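Local coordinates for putative transcriptional regulator TRANSCRIPTION REGULATOR protein (Rhizobium meliloti, PDB 5NLA), which binds c-di-GMP by a PilZ-like mechanism as an AraC-like transcriptional activator and regulates extracellular polysaccharide production, at residues Leu171-Tyr175 with Glu176-Asp180. Residues are numbered along the deposited sequence; the frame is centred on the assembly and turned at random.
Sequences LFMPY and ELLAD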
ATOM      1  N   LEU A 171      -5.328  -2.567  -3.931  1.00 63.64           N
ATOM      2  CA  LEU A 171      -4.144  -3.420  -4.129  1.00 63.52           C
ATOM      3  C   LEU A 171      -2.963  -2.857  -3.335  1.00 61.48           C
ATOM      4  O   LEU A 171      -2.626  -1.670  -3.452  1.00 59.56           O
ATOM      5  CB  LEU A 171      -3.735  -3.456  -5.606  1.00 64.68           C
ATOM      6  CG  LEU A 171      -4.792  -3.791  -6.653  1.00 66.04           C
ATOM      7  CD1 LEU A 171      -4.221  -3.636  -8.055  1.00 67.64           C
ATOM      8  CD2 LEU A 171      -5.318  -5.195  -6.437  1.00 66.60           C
ATOM      9  N   PHE A 172      -2.344  -3.709  -2.530  1.00 61.33           N
ATOM     10  CA  PHE A 172      -1.106  -3.366  -1.848  1.00 61.28           C
ATOM     11  C   PHE A 172      -0.048  -4.312  -2.403  1.00 61.55           C
ATOM     12  O   PHE A 172      -0.152  -5.521  -2.245  1.00 60.81           O
ATOM     13  CB  PHE A 172      -1.233  -3.553  -0.344  1.00 61.64           C
ATOM     14  CG  PHE A 172      -2.215  -2.623   0.324  1.00 61.42           C
ATOM     15  CD1 PHE A 172      -1.825  -1.350   0.722  1.00 60.38           C
ATOM     16  CD2 PHE A 172      -3.519  -3.052   0.633  1.00 62.77           C
ATOM     17  CE1 PHE A 172      -2.722  -0.495   1.365  1.00 60.82           C
ATOM     18  CE2 PHE A 172      -4.416  -2.208   1.290  1.00 62.04           C
ATOM     19  CZ  PHE A 172      -4.019  -0.926   1.653  1.00 60.89           C
ATOM     20  N   MET A 173       0.951  -3.743  -3.071  1.00 62.37           N
ATOM     21  CA  MET A 173       1.991  -4.501  -3.770  1.00 65.16           C
ATOM     22  C   MET A 173       3.329  -4.242  -3.052  1.00 67.57           C
ATOM     23  O   MET A 173       3.696  -3.076  -2.850  1.00 68.89           O
ATOM     24  CB  MET A 173       2.067  -4.051  -5.241  1.00 63.89           C
ATOM     25  CG  MET A 173       0.898  -4.526  -6.120  1.00 63.50           C
ATOM     26  SD  MET A 173       0.601  -3.609  -7.651  1.00 58.87           S
ATOM     27  CE  MET A 173       0.179  -2.052  -6.909  1.00 58.45           C
ATOM     28  N   PRO A 174       4.056  -5.312  -2.648  1.00 69.01           N
ATOM     29  CA  PRO A 174       5.324  -5.099  -1.935  1.00 69.38           C
ATOM     30  C   PRO A 174       6.368  -4.402  -2.804  1.00 70.54           C
ATOM     31  O   PRO A 174       6.402  -4.646  -4.009  1.00 71.41           O
ATOM     32  CB  PRO A 174       5.792  -6.514  -1.592  1.00 71.16           C
ATOM     33  CG  PRO A 174       4.638  -7.409  -1.843  1.00 71.25           C
ATOM     34  CD  PRO A 174       3.782  -6.744  -2.857  1.00 70.47           C
ATOM     35  N   TYR A 175       7.212  -3.566  -2.189  1.00 70.74           N
ATOM     36  CA  TYR A 175       8.145  -2.691  -2.923  1.00 72.80           C
ATOM     37  C   TYR A 175       8.736  -3.324  -4.172  1.00 76.34           C
ATOM     38  O   TYR A 175       8.767  -2.713  -5.237  1.00 76.72           O
ATOM     39  CB  TYR A 175       9.329  -2.238  -2.048  1.00 74.12           C
ATOM     40  CG  TYR A 175      10.143  -1.167  -2.742  1.00 73.00           C
ATOM     41  CD1 TYR A 175       9.645   0.122  -2.849  1.00 71.23           C
ATOM     42  CD2 TYR A 175      11.366  -1.448  -3.334  1.00 73.50           C
ATOM     43  CE1 TYR A 175      10.342   1.112  -3.505  1.00 71.61           C
ATOM     44  CE2 TYR A 175      12.072  -0.454  -3.997  1.00 75.72           C
ATOM     45  CZ  TYR A 175      11.544   0.830  -4.080  1.00 73.81           C
ATOM     46  OH  TYR A 175      12.195   1.859  -4.722  1.00 75.80           O
ATOM     47  N   GLU A 176       9.209  -4.549  -4.012  1.00 80.83           N
ATOM     48  CA  GLU A 176       9.983  -5.221  -5.031  1.00 85.02           C
ATOM     49  C   GLU A 176       9.188  -5.580  -6.283  1.00 84.63           C
ATOM     50  O   GLU A 176       9.755  -5.618  -7.375  1.00 85.14           O
ATOM     51  CB  GLU A 176      10.612  -6.466  -4.428  1.00 89.85           C
ATOM     52  CG  GLU A 176      11.606  -7.158  -5.334  1.00 98.69           C
ATOM     53  CD  GLU A 176      12.809  -6.308  -5.740  1.00102.37           C
ATOM     54  OE1 GLU A 176      13.242  -5.435  -4.947  1.00102.24           O
ATOM     55  OE2 GLU A 176      13.329  -6.535  -6.860  1.00104.60           O
ATOM     56  N   LEU A 177       7.890  -5.822  -6.131  1.00 82.44           N
ATOM     57  CA  LEU A 177       7.015  -6.120  -7.272  1.00 83.41           C
ATOM     58  C   LEU A 177       7.186  -5.115  -8.414  1.00 82.20           C
ATOM     59  O   LEU A 177       7.273  -5.499  -9.584  1.00 85.39           O
ATOM     60  CB  LEU A 177       5.539  -6.162  -6.837  1.00 83.33           C
ATOM     61  CG  LEU A 177       4.705  -7.336  -7.352  1.00 88.12           C
ATOM     62  CD1 LEU A 177       4.684  -7.372  -8.871  1.00 91.18           C
ATOM     63  CD2 LEU A 177       5.218  -8.664  -6.792  1.00 91.65           C
ATOM     64  N   LEU A 178       7.258  -3.837  -8.052  1.00 79.36           N
ATOM     65  CA  LEU A 178       7.329  -2.741  -9.009  1.00 80.51           C
ATOM     66  C   LEU A 178       8.642  -1.944  -8.953  1.00 80.81           C
ATOM     67  O   LEU A 178       8.763  -0.920  -9.626  1.00 82.89           O
ATOM     68  CB  LEU A 178       6.143  -1.791  -8.784  1.00 78.55           C
ATOM     69  CG  LEU A 178       4.726  -2.382  -8.856  1.00 77.99           C
ATOM     70  CD1 LEU A 178       3.683  -1.484  -8.196  1.00 75.34           C
ATOM     71  CD2 LEU A 178       4.349  -2.645 -10.304  1.00 81.10           C
ATOM     72  N   ALA A 179       9.630  -2.418  -8.192  1.00 81.15           N
ATOM     73  CA  ALA A 179      10.898  -1.695  -8.006  1.00 81.43           C
ATOM     74  C   ALA A 179      11.629  -1.381  -9.324  1.00 84.19           C
ATOM     75  O   ALA A 179      12.320  -0.361  -9.427  1.00 80.58           O
ATOM     76  CB  ALA A 179      11.811  -2.464  -7.059  1.00 81.28           C
ATOM     77  N   ASP A 180      11.461  -2.245 -10.326  1.00 89.93           N
ATOM     78  CA  ASP A 180      12.036  -2.006 -11.656  1.00 96.76           C
ATOM     79  C   ASP A 180      11.589  -0.682 -12.281  1.00 98.77           C
ATOM     80  O   ASP A 180      12.410   0.013 -12.877  1.00103.49           O
ATOM     81  CB  ASP A 180      11.727  -3.167 -12.620  1.00100.18           C
ATOM     82  CG  ASP A 180      12.617  -4.392 -12.390  1.00103.97           C
ATOM     83  OD1 ASP A 180      13.563  -4.335 -11.568  1.00101.29           O
ATOM     84  OD2 ASP A 180      12.367  -5.422 -13.058  1.00108.72           O
TER
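Different first torsions bring M173 to L178 and Y175 to A179. In M173, CG lies anti to the carbonyl carbon (chi1 -73°), and a bend at chi3 (-64°) lays SD and CE against L178. M173 CE touches L178 CD1 at 3.8 Å, and the two side chains cross obliquely. In Y175, CG lies anti to the backbone N (chi1 -171°), which carries the ring over to A179. Y175 CE2 lies 3.7 Å from A179 CB, and the methyl approaches the ring obliquely. The Y175 ring also meets that of W124 and touches H256. With an alanine here, A179 CB would probably lose its ring partner, and a gap is likely to open beside W124 and H256. The backbone closes the turn. L177 N donates to P174 O at 2.8 Å. L178 N gives Y175 O a weak bond of 3.4 Å. This carbonyl also accepts from W124 NE1. The E176 carboxylate forms a salt bridge with R301 through OE2 and a hydrogen bond with H260 through OE1. The contact thus joins the end of strand 166-173 to the short helix 175-178, between strand 124-129 and helices 220-234 and 251-261.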